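Endo-beta-1,2-glucanase (Talaromyces funiculosus, PDB 6IMV) hydrolyses internal linkages of beta-1,2-glucan, as a fungal endo-beta-1,2-glucanase. Local coordinates at residues 281-286 with 293-298; 299-304 with 368-373; 341-346 with 384-389. All coordinates share one frame; numbering follows the deposited sequence.

The three contacts run from the outside of the chain inward, their centres lying about 22, 16 and 12 Å from its centre. Interaction 1 is a partly buried beta hairpin, held by regular backbone bonds and aliphatic flanks. Interaction 2, also partly buried, joins two loops through aromatic rings and one backbone bond; one loop carries an N-linked NAG and the other faces a bound glucose unit. Interaction 3 is fully buried and relies on van der Waals contact plus a single phenol-to-carbonyl bond. Segments 293-298 and 299-304 are consecutive, and Gly298 bonds probably to Ile370 and Asn372. Ser302 and Ser303 probably bond to Ser346 and Ser385, linking interactions 2 and 3, whereas interactions 1 and 3 do not touch.

Interaction 1: 281-286 with 293-298; sequences VSVDYH and ITVQKG. With NAG (2-acetamido-2-deoxy-beta-D-glucopyranose), chain H.
Val283 sets both of its methyls against the aliphatic stem of Lys297 in a beta hairpin whose strand 282-287 turns back into strand 290-296. The two side chains pass at a slant, with Val283 CG2 3.8 Å from Lys297 CB and Val283 CG1 3.9 Å from Lys297 CD. With CG anti to the backbone N (chi1 -168°) and the chain beyond extended, Lys297 lays CB to CD along the valines. Val281 lies beside it and points the same way, Val281 CG1 being 4.0 Å from Lys297 CD. Lys297 NZ is modelled 2.4 Å from O7 of the NAG carried by Asn372, so short that the details of this hydrogen bond are doubtful.

Val283 and Val295 form an antiparallel hydrogen-bonded pair. Val295 N reaches Val283 O at 2.8 Å with an N-H...O angle of 176°, and the CG2 methyls of the two valines meet at 3.9 Å. On the same sheet face Tyr285 pairs with Ile293, Tyr285 N donating to Ile293 O at 2.7 Å along a more bent path. Ile293 packs on helix 318-337, and the Tyr285 hydroxyl bonds to Asn334 there, which ties the hairpin to that helix. The other face carries Asp284, whose OD2 forms a salt bridge with Lys480, while its OD1 accepts Thr294 OG1 at 2.6 Å from the syn side, 34° out of the carboxylate plane.

Interaction 2: 299-304 with 368-373; sequences YWFSSH and PSIANQ. With NAG (2-acetamido-2-deoxy-beta-D-glucopyranose), chain H; GLC (alpha-D-glucopyranose), chain D.
The Tyr299 ring is sandwiched between Gln373 CG on one face and C6 of a bound alpha-D-glucopyranose on the other, where the loop after strand 290-296 meets the loop bearing the N-glycosylated Asn372. Gln373 CG makes a CH-pi contact 3.8 Å from the ring centroid and 14° off the normal. Trp300 CE3 lies at the edge of the tyrosine ring, while Tyr299 CD2 stands over the centre of the indole. At the indole's edge sit His304 CE1 and a water that accepts from Trp300 NE1 and donates to Gln373 OE1. Phe301 has Ile370 CD1 over the centre of one face, 3.5 Å from the centroid and only 1° off the normal, a second CH-pi contact.

A backbone bond joins the loops, Gln373 N to Tyr299 O at 2.8 Å. Gln373 bends at chi2 (-73°), which brings its CD to 4.0 Å from Tyr299 OH. Its amide plane is nearly parallel to that of the phenol ring, and NE2 donates to Asn372 OD1 at 2.9 Å, which should restrain the rotation of the glycan-bearing amide.

His304 NE2 donates to glucose O4 at 3.0 Å, and the sugar also bonds to Glu250 and Asp247. Tyr299, Trp300 and His304 face this sugar, which is consistent with one unit of the sophorose in the complex. Glu305 accepts the backbone N-H groups of Tyr299 and Trp300. On the other loop, Asn372 ND2 is covalently bonded to NAG C1 at 1.4 Å.

Interaction 3: 341-346 with 384-389; sequences PGMFAS and YSVFPT
Tyr384 lays the hydroxyl end of its ring against the methyl of Ala345, with Ala345 CB 3.4 Å from Tyr384 CZ, in a buried contact between the loop preceding strand 347-352 and the 3-10 turn that leads into helix 387-392. The Tyr384 hydroxyl donates to Ser346 O at 2.6 Å. This carbonyl oxygen lies at the ring edge, near the ring plane, and is met on a lone pair at a C=O...O angle of 138°. A phenylalanine here would probably leave Ser346 O without this donor and the ring freer to shift.

Farther along, Met343 reaches toward Ser385, Val386 and Thr389. Its CB lies 3.2 Å from Ser385 OG, a hydroxyl that bonds to Thr382 O. The bend at chi3 (-73°) brings Met343 CE to 3.9 Å from Val386 CG1. The methionine and valine side chains cross at about a right angle. Residues of helices 318-337 and 394-405 also touch the Met343 side chain. Its CE ends 3.7 Å from Thr389 OG1, whose hydrogen-bond partner is Glu328 OE1.

Interaction 1: 281-286 with 293-298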
loop_
_atom_site.group_PDB
_atom_site.type_symbol
_atom_site.label_atom_id
_atom_site.label_comp_id
_atom_site.label_asym_id
_atom_site.label_seq_id
_atom_site.Cartn_x
_atom_site.Cartn_y
_atom_site.Cartn_z
ATOM N N VAL A 281 -17.719 10.350 6.221
ATOM C CA VAL A 281 -18.663 11.282 5.615
ATOM C C VAL A 281 -19.127 10.741 4.254
ATOM O O VAL A 281 -18.330 10.254 3.444
ATOM C CB VAL A 281 -18.039 12.689 5.480
ATOM C CG1 VAL A 281 -18.968 13.676 4.772
ATOM C CG2 VAL A 281 -17.618 13.251 6.829
ATOM N N SER A 282 -20.432 10.867 4.007
ATOM C CA SER A 282 -21.054 10.532 2.727
ATOM C C SER A 282 -21.079 11.779 1.842
ATOM O O SER A 282 -21.511 12.828 2.283
ATOM C CB SER A 282 -22.443 10.011 2.943
ATOM O OG SER A 282 -23.002 9.535 1.738
ATOM N N VAL A 283 -20.607 11.654 0.601
ATOM C CA VAL A 283 -20.754 12.712 -0.386
ATOM C C VAL A 283 -21.071 12.067 -1.734
ATOM O O VAL A 283 -20.755 10.895 -1.971
ATOM C CB VAL A 283 -19.508 13.614 -0.498
ATOM C CG1 VAL A 283 -19.293 14.425 0.762
ATOM C CG2 VAL A 283 -18.248 12.830 -0.855
ATOM N N ASP A 284 -21.673 12.864 -2.618
ATOM C CA ASP A 284 -22.038 12.404 -3.935
ATOM C C ASP A 284 -21.073 13.012 -4.959
ATOM O O ASP A 284 -20.927 14.246 -5.046
ATOM C CB ASP A 284 -23.497 12.745 -4.245
ATOM C CG ASP A 284 -24.521 11.894 -3.519
ATOM O OD1 ASP A 284 -24.140 10.887 -2.850
ATOM O OD2 ASP A 284 -25.706 12.248 -3.624
ATOM N N TYR A 285 -20.414 12.140 -5.725
ATOM C CA TYR A 285 -19.695 12.551 -6.921
ATOM C C TYR A 285 -20.707 12.843 -8.034
ATOM O O TYR A 285 -21.562 12.016 -8.329
ATOM C CB TYR A 285 -18.743 11.466 -7.423
ATOM C CG TYR A 285 -18.019 11.865 -8.682
ATOM C CD1 TYR A 285 -16.800 12.519 -8.637
ATOM C CD2 TYR A 285 -18.585 11.645 -9.927
ATOM C CE1 TYR A 285 -16.145 12.907 -9.796
ATOM C CE2 TYR A 285 -17.957 12.051 -11.092
ATOM C CZ TYR A 285 -16.733 12.678 -11.029
ATOM O OH TYR A 285 -16.119 13.051 -12.190
ATOM N N HIS A 286 -20.592 14.015 -8.659
ATOM C CA HIS A 286 -21.487 14.378 -9.750
ATOM C C HIS A 286 -20.826 15.465 -10.591
ATOM O O HIS A 286 -20.735 16.602 -10.153
ATOM C CB HIS A 286 -22.872 14.802 -9.222
ATOM C CG HIS A 286 -23.945 14.800 -10.263
ATOM N ND1 HIS A 286 -25.169 15.409 -10.056
ATOM C CD2 HIS A 286 -23.996 14.264 -11.507
ATOM C CE1 HIS A 286 -25.927 15.255 -11.127
ATOM N NE2 HIS A 286 -25.228 14.561 -12.034
ATOM N N ILE A 293 -22.990 9.640 -7.719
ATOM C CA ILE A 293 -22.481 8.412 -7.119
ATOM C C ILE A 293 -22.077 8.716 -5.669
ATOM O O ILE A 293 -21.173 9.514 -5.431
ATOM C CB ILE A 293 -21.291 7.828 -7.907
ATOM C CG1 ILE A 293 -21.608 7.588 -9.382
ATOM C CG2 ILE A 293 -20.809 6.544 -7.240
ATOM C CD1 ILE A 293 -20.383 7.512 -10.265
ATOM N N THR A 294 -22.727 8.049 -4.714
ATOM C CA THR A 294 -22.418 8.209 -3.298
ATOM C C THR A 294 -21.124 7.461 -2.970
ATOM O O THR A 294 -20.996 6.253 -3.248
ATOM C CB THR A 294 -23.549 7.696 -2.398
ATOM O OG1 THR A 294 -24.749 8.364 -2.777
ATOM C CG2 THR A 294 -23.263 7.921 -0.929
ATOM N N VAL A 295 -20.180 8.190 -2.366
ATOM C CA VAL A 295 -18.904 7.640 -1.968
ATOM C C VAL A 295 -18.582 8.079 -0.541
ATOM O O VAL A 295 -19.142 9.048 -0.019
ATOM C CB VAL A 295 -17.783 8.076 -2.932
ATOM C CG1 VAL A 295 -18.049 7.590 -4.340
ATOM C CG2 VAL A 295 -17.564 9.585 -2.912
ATOM N N GLN A 296 -17.631 7.362 0.058
ATOM C CA GLN A 296 -16.908 7.831 1.225
ATOM C C GLN A 296 -16.013 9.006 0.819
ATOM O O GLN A 296 -15.148 8.866 -0.060
ATOM C CB GLN A 296 -16.037 6.710 1.788
ATOM C CG GLN A 296 -15.208 7.150 2.987
ATOM C CD GLN A 296 -14.346 6.019 3.477
ATOM O OE1 GLN A 296 -14.737 5.276 4.371
ATOM N NE2 GLN A 296 -13.181 5.876 2.872
ATOM N N LYS A 297 -16.205 10.149 1.478
ATOM C CA LYS A 297 -15.387 11.318 1.237
ATOM C C LYS A 297 -13.924 10.982 1.552
ATOM O O LYS A 297 -13.631 10.376 2.574
ATOM C CB LYS A 297 -15.887 12.490 2.078
ATOM C CG LYS A 297 -15.297 13.840 1.701
ATOM C CD LYS A 297 -15.856 14.955 2.550
ATOM C CE LYS A 297 -15.316 16.304 2.140
ATOM N NZ LYS A 297 -15.916 17.379 2.959
ATOM N N GLY A 298 -13.028 11.338 0.627
ATOM C CA GLY A 298 -11.609 11.048 0.738
ATOM C C GLY A 298 -10.841 12.180 1.405
ATOM O O GLY A 298 -11.384 13.241 1.708
HETATM C C1 NAG H . -11.964 18.266 6.522
HETATM C C2 NAG H . -13.206 19.155 6.514
HETATM C C3 NAG H . -13.264 19.891 7.845
HETATM C C4 NAG H . -13.364 18.859 8.964
HETATM C C5 NAG H . -12.054 18.058 8.967
HETATM C C6 NAG H . -11.994 16.994 10.058
HETATM C C7 NAG H . -13.891 20.015 4.310
HETATM C C8 NAG H . -13.668 21.074 3.287
HETATM N N2 NAG H . -13.173 20.114 5.425
HETATM O O3 NAG H . -14.403 20.733 7.851
HETATM O O4 NAG H . -13.669 19.493 10.213
HETATM O O5 NAG H . -11.945 17.417 7.688
HETATM O O6 NAG H . -13.210 16.230 10.064
HETATM O O7 NAG H . -14.672 19.109 4.109
HETATM O O HOH W 1 -15.033 9.882 4.979
#

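Interaction 2: 299-304 with 368-373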
loop_
_atom_site.group_PDB
_atom_site.type_symbol
_atom_site.label_atom_id
_atom_site.label_comp_id
_atom_site.label_asym_id
_atom_site.label_seq_id
_atom_site.Cartn_x
_atom_site.Cartn_y
_atom_site.Cartn_z
ATOM N N TYR A 299 -9.549 11.947 1.648
ATOM C CA TYR A 299 -8.676 13.020 2.068
ATOM C C TYR A 299 -8.358 13.861 0.825
ATOM O O TYR A 299 -8.760 15.038 0.739
ATOM C CB TYR A 299 -7.456 12.481 2.822
ATOM C CG TYR A 299 -6.714 13.548 3.585
ATOM C CD1 TYR A 299 -7.300 14.187 4.666
ATOM C CD2 TYR A 299 -5.449 13.953 3.199
ATOM C CE1 TYR A 299 -6.637 15.186 5.362
ATOM C CE2 TYR A 299 -4.765 14.941 3.890
ATOM C CZ TYR A 299 -5.364 15.564 4.970
ATOM O OH TYR A 299 -4.689 16.540 5.634
ATOM N N TRP A 300 -7.685 13.237 -0.149
ATOM C CA TRP A 300 -7.596 13.742 -1.531
ATOM C C TRP A 300 -8.471 12.912 -2.474
ATOM O O TRP A 300 -8.700 13.329 -3.598
ATOM C CB TRP A 300 -6.150 13.723 -2.034
ATOM C CG TRP A 300 -5.216 14.534 -1.199
ATOM C CD1 TRP A 300 -5.153 15.891 -1.122
ATOM C CD2 TRP A 300 -4.197 14.026 -0.319
ATOM N NE1 TRP A 300 -4.186 16.262 -0.228
ATOM C CE2 TRP A 300 -3.563 15.144 0.259
ATOM C CE3 TRP A 300 -3.761 12.741 0.036
ATOM C CZ2 TRP A 300 -2.515 15.020 1.165
ATOM C CZ3 TRP A 300 -2.728 12.616 0.935
ATOM C CH2 TRP A 300 -2.122 13.741 1.497
ATOM N N PHE A 301 -8.913 11.738 -2.013
ATOM C CA PHE A 301 -9.442 10.640 -2.848
ATOM C C PHE A 301 -8.335 10.104 -3.770
ATOM O O PHE A 301 -8.607 9.652 -4.885
ATOM C CB PHE A 301 -10.692 11.061 -3.630
ATOM C CG PHE A 301 -11.717 9.963 -3.771
ATOM C CD1 PHE A 301 -12.668 9.757 -2.781
ATOM C CD2 PHE A 301 -11.707 9.108 -4.868
ATOM C CE1 PHE A 301 -13.601 8.736 -2.890
ATOM C CE2 PHE A 301 -12.645 8.093 -4.980
ATOM C CZ PHE A 301 -13.588 7.908 -3.990
ATOM N N SER A 302 -7.087 10.168 -3.287
ATOM C CA SER A 302 -5.991 9.367 -3.792
ATOM C C SER A 302 -6.312 7.888 -3.547
ATOM O O SER A 302 -6.812 7.540 -2.457
ATOM C CB SER A 302 -4.696 9.749 -3.120
ATOM O OG SER A 302 -3.691 8.769 -3.345
ATOM N N SER A 303 -5.985 7.037 -4.529
ATOM C CA SER A 303 -6.226 5.601 -4.435
ATOM C C SER A 303 -5.586 5.017 -3.165
ATOM O O SER A 303 -6.135 4.090 -2.574
ATOM C CB SER A 303 -5.737 4.879 -5.672
ATOM O OG SER A 303 -6.436 5.323 -6.821
ATOM N N HIS A 304 -4.427 5.551 -2.753
ATOM C CA HIS A 304 -3.656 4.971 -1.634
ATOM C C HIS A 304 -4.482 4.968 -0.343
ATOM O O HIS A 304 -4.249 4.126 0.515
ATOM C CB HIS A 304 -2.304 5.681 -1.436
ATOM C CG HIS A 304 -2.378 6.897 -0.578
ATOM N ND1 HIS A 304 -2.822 8.118 -1.056
ATOM C CD2 HIS A 304 -2.081 7.092 0.722
ATOM C CE1 HIS A 304 -2.802 9.008 -0.082
ATOM N NE2 HIS A 304 -2.349 8.406 1.013
ATOM N N PRO A 368 -10.870 16.115 -6.349
ATOM C CA PRO A 368 -11.140 17.188 -5.396
ATOM C C PRO A 368 -12.599 17.339 -4.943
ATOM O O PRO A 368 -12.825 17.689 -3.802
ATOM C CB PRO A 368 -10.712 18.493 -6.098
ATOM C CG PRO A 368 -10.112 18.099 -7.438
ATOM C CD PRO A 368 -10.205 16.591 -7.567
ATOM N N SER A 369 -13.562 17.072 -5.824
ATOM C CA SER A 369 -14.992 17.325 -5.529
ATOM C C SER A 369 -15.537 16.356 -4.470
ATOM O O SER A 369 -16.631 16.566 -3.961
ATOM C CB SER A 369 -15.825 17.279 -6.791
ATOM O OG SER A 369 -15.752 15.999 -7.408
ATOM N N ILE A 370 -14.801 15.277 -4.170
ATOM C CA ILE A 370 -15.228 14.284 -3.183
ATOM C C ILE A 370 -14.114 14.087 -2.147
ATOM O O ILE A 370 -13.936 12.985 -1.620
ATOM C CB ILE A 370 -15.613 12.966 -3.886
ATOM C CG1 ILE A 370 -14.528 12.497 -4.857
ATOM C CG2 ILE A 370 -16.959 13.119 -4.585
ATOM C CD1 ILE A 370 -14.788 11.148 -5.486
ATOM N N ALA A 371 -13.376 15.169 -1.871
ATOM C CA ALA A 371 -12.163 15.163 -1.039
ATOM C C ALA A 371 -12.255 16.275 0.011
ATOM O O ALA A 371 -12.792 17.343 -0.255
ATOM C CB ALA A 371 -10.937 15.342 -1.902
ATOM N N ASN A 372 -11.711 15.996 1.196
ATOM C CA ASN A 372 -11.512 16.967 2.256
ATOM C C ASN A 372 -10.586 18.095 1.773
ATOM O O ASN A 372 -10.836 19.280 2.028
ATOM C CB ASN A 372 -10.913 16.293 3.487
ATOM C CG ASN A 372 -10.810 17.231 4.667
ATOM O OD1 ASN A 372 -9.745 17.777 4.939
ATOM N ND2 ASN A 372 -11.918 17.421 5.358
ATOM N N GLN A 373 -9.521 17.704 1.067
ATOM C CA GLN A 373 -8.492 18.612 0.583
ATOM C C GLN A 373 -8.700 18.874 -0.908
ATOM O O GLN A 373 -8.390 18.024 -1.736
ATOM C CB GLN A 373 -7.118 17.986 0.831
ATOM C CG GLN A 373 -6.844 17.703 2.297
ATOM C CD GLN A 373 -6.571 18.981 3.053
ATOM O OE1 GLN A 373 -5.648 19.725 2.734
ATOM N NE2 GLN A 373 -7.362 19.236 4.074
HETATM C C1 NAG H . -11.964 18.266 6.522
HETATM C C2 NAG H . -13.206 19.155 6.514
HETATM C C3 NAG H . -13.264 19.891 7.845
HETATM C C4 NAG H . -13.364 18.859 8.964
HETATM C C5 NAG H . -12.054 18.058 8.967
HETATM C C6 NAG H . -11.994 16.994 10.058
HETATM C C7 NAG H . -13.891 20.015 4.310
HETATM C C8 NAG H . -13.668 21.074 3.287
HETATM N N2 NAG H . -13.173 20.114 5.425
HETATM O O3 NAG H . -14.403 20.733 7.851
HETATM O O4 NAG H . -13.669 19.493 10.213
HETATM O O5 NAG H . -11.945 17.417 7.688
HETATM O O6 NAG H . -13.210 16.230 10.064
HETATM O O7 NAG H . -14.672 19.109 4.109
HETATM C C1 GLC D . -1.294 11.713 5.953
HETATM C C2 GLC D . -0.790 10.326 5.620
HETATM C C3 GLC D . -1.529 9.757 4.423
HETATM C C4 GLC D . -3.017 9.715 4.721
HETATM C C5 GLC D . -3.493 11.124 5.074
HETATM C C6 GLC D . -4.950 11.122 5.528
HETATM O O1 GLC D . -0.902 12.556 4.850
HETATM O O2 GLC D . 0.604 10.436 5.292
HETATM O O3 GLC D . -1.080 8.440 4.106
HETATM O O4 GLC D . -3.721 9.165 3.599
HETATM O O5 GLC D . -2.702 11.673 6.137
HETATM O O6 GLC D . -5.115 10.329 6.707
HETATM O O HOH W 2 -3.338 18.556 1.054
#

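Interaction 3: 341-346 with 384-389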
loop_
_atom_site.group_PDB
_atom_site.type_symbol
_atom_site.label_atom_id
_atom_site.label_comp_id
_atom_site.label_asym_id
_atom_site.label_seq_id
_atom_site.Cartn_x
_atom_site.Cartn_y
_atom_site.Cartn_z
ATOM N N PRO A 341 -6.128 10.220 -19.275
ATOM C CA PRO A 341 -5.788 8.861 -19.710
ATOM C C PRO A 341 -5.193 7.973 -18.607
ATOM O O PRO A 341 -4.431 7.047 -18.884
ATOM C CB PRO A 341 -4.779 9.146 -20.837
ATOM C CG PRO A 341 -4.050 10.366 -20.367
ATOM C CD PRO A 341 -5.121 11.208 -19.700
ATOM N N GLY A 342 -5.592 8.236 -17.364
ATOM C CA GLY A 342 -5.156 7.500 -16.205
ATOM C C GLY A 342 -5.959 7.927 -14.996
ATOM O O GLY A 342 -6.952 8.665 -15.131
ATOM N N MET A 343 -5.530 7.471 -13.813
ATOM C CA MET A 343 -6.153 7.890 -12.578
ATOM C C MET A 343 -5.066 8.356 -11.592
ATOM O O MET A 343 -3.875 8.209 -11.862
ATOM C CB MET A 343 -7.010 6.755 -12.007
ATOM C CG MET A 343 -8.130 6.347 -12.926
ATOM S SD MET A 343 -9.259 5.110 -12.225
ATOM C CE MET A 343 -8.241 3.632 -12.281
ATOM N N PHE A 344 -5.501 8.926 -10.463
ATOM C CA PHE A 344 -4.668 9.742 -9.586
ATOM C C PHE A 344 -4.442 9.086 -8.214
ATOM O O PHE A 344 -5.359 8.531 -7.599
ATOM C CB PHE A 344 -5.331 11.106 -9.379
ATOM C CG PHE A 344 -5.368 11.968 -10.613
ATOM C CD1 PHE A 344 -4.202 12.515 -11.121
ATOM C CD2 PHE A 344 -6.567 12.238 -11.258
ATOM C CE1 PHE A 344 -4.235 13.317 -12.253
ATOM C CE2 PHE A 344 -6.600 13.041 -12.386
ATOM C CZ PHE A 344 -5.431 13.581 -12.880
ATOM N N ALA A 345 -3.199 9.207 -7.732
ATOM C CA ALA A 345 -2.809 8.826 -6.388
ATOM C C ALA A 345 -1.522 9.569 -6.007
ATOM O O ALA A 345 -0.753 9.987 -6.883
ATOM C CB ALA A 345 -2.627 7.325 -6.311
ATOM N N SER A 346 -1.305 9.750 -4.704
ATOM C CA SER A 346 -0.067 10.308 -4.191
ATOM C C SER A 346 1.115 9.577 -4.846
ATOM O O SER A 346 1.147 8.333 -4.897
ATOM C CB SER A 346 -0.000 10.211 -2.682
ATOM O OG SER A 346 -1.159 10.761 -2.072
ATOM N N TYR A 384 -0.508 2.702 -10.258
ATOM C CA TYR A 384 -0.969 2.086 -8.994
ATOM C C TYR A 384 -2.331 2.648 -8.560
ATOM O O TYR A 384 -2.988 2.056 -7.691
ATOM C CB TYR A 384 0.099 2.190 -7.906
ATOM C CG TYR A 384 -0.037 3.298 -6.897
ATOM C CD1 TYR A 384 0.530 4.544 -7.122
ATOM C CD2 TYR A 384 -0.655 3.086 -5.678
ATOM C CE1 TYR A 384 0.458 5.555 -6.177
ATOM C CE2 TYR A 384 -0.749 4.093 -4.724
ATOM C CZ TYR A 384 -0.189 5.335 -4.971
ATOM O OH TYR A 384 -0.273 6.330 -4.031
ATOM N N SER A 385 -2.767 3.761 -9.170
ATOM C CA SER A 385 -4.112 4.306 -8.980
ATOM C C SER A 385 -5.200 3.249 -9.234
ATOM O O SER A 385 -6.313 3.375 -8.728
ATOM C CB SER A 385 -4.343 5.522 -9.841
ATOM O OG SER A 385 -4.308 5.189 -11.227
ATOM N N VAL A 386 -4.878 2.208 -10.005
ATOM C CA VAL A 386 -5.842 1.161 -10.369
ATOM C C VAL A 386 -6.000 0.106 -9.258
ATOM O O VAL A 386 -6.876 -0.736 -9.377
ATOM C CB VAL A 386 -5.448 0.451 -11.678
ATOM C CG1 VAL A 386 -5.109 1.431 -12.786
ATOM C CG2 VAL A 386 -4.319 -0.548 -11.464
ATOM N N PHE A 387 -5.153 0.094 -8.223
ATOM C CA PHE A 387 -5.160 -1.061 -7.304
ATOM C C PHE A 387 -6.551 -1.261 -6.689
ATOM O O PHE A 387 -7.013 -2.396 -6.635
ATOM C CB PHE A 387 -4.005 -1.014 -6.293
ATOM C CG PHE A 387 -4.258 -0.292 -5.000
ATOM C CD1 PHE A 387 -5.047 -0.854 -4.011
ATOM C CD2 PHE A 387 -3.654 0.932 -4.748
ATOM C CE1 PHE A 387 -5.263 -0.189 -2.815
ATOM C CE2 PHE A 387 -3.876 1.597 -3.553
ATOM C CZ PHE A 387 -4.667 1.029 -2.581
ATOM N N PRO A 388 -7.298 -0.217 -6.254
ATOM C CA PRO A 388 -8.619 -0.434 -5.662
ATOM C C PRO A 388 -9.645 -0.922 -6.699
ATOM O O PRO A 388 -10.558 -1.666 -6.356
ATOM C CB PRO A 388 -9.046 0.939 -5.105
ATOM C CG PRO A 388 -7.803 1.800 -5.187
ATOM C CD PRO A 388 -6.943 1.206 -6.281
ATOM N N THR A 389 -9.473 -0.499 -7.956
ATOM C CA THR A 389 -10.319 -0.933 -9.056
ATOM C C THR A 389 -10.117 -2.440 -9.287
ATOM O O THR A 389 -11.085 -3.179 -9.501
ATOM C CB THR A 389 -10.026 -0.129 -10.328
ATOM O OG1 THR A 389 -9.820 1.242 -9.985
ATOM C CG2 THR A 389 -11.132 -0.251 -11.349
#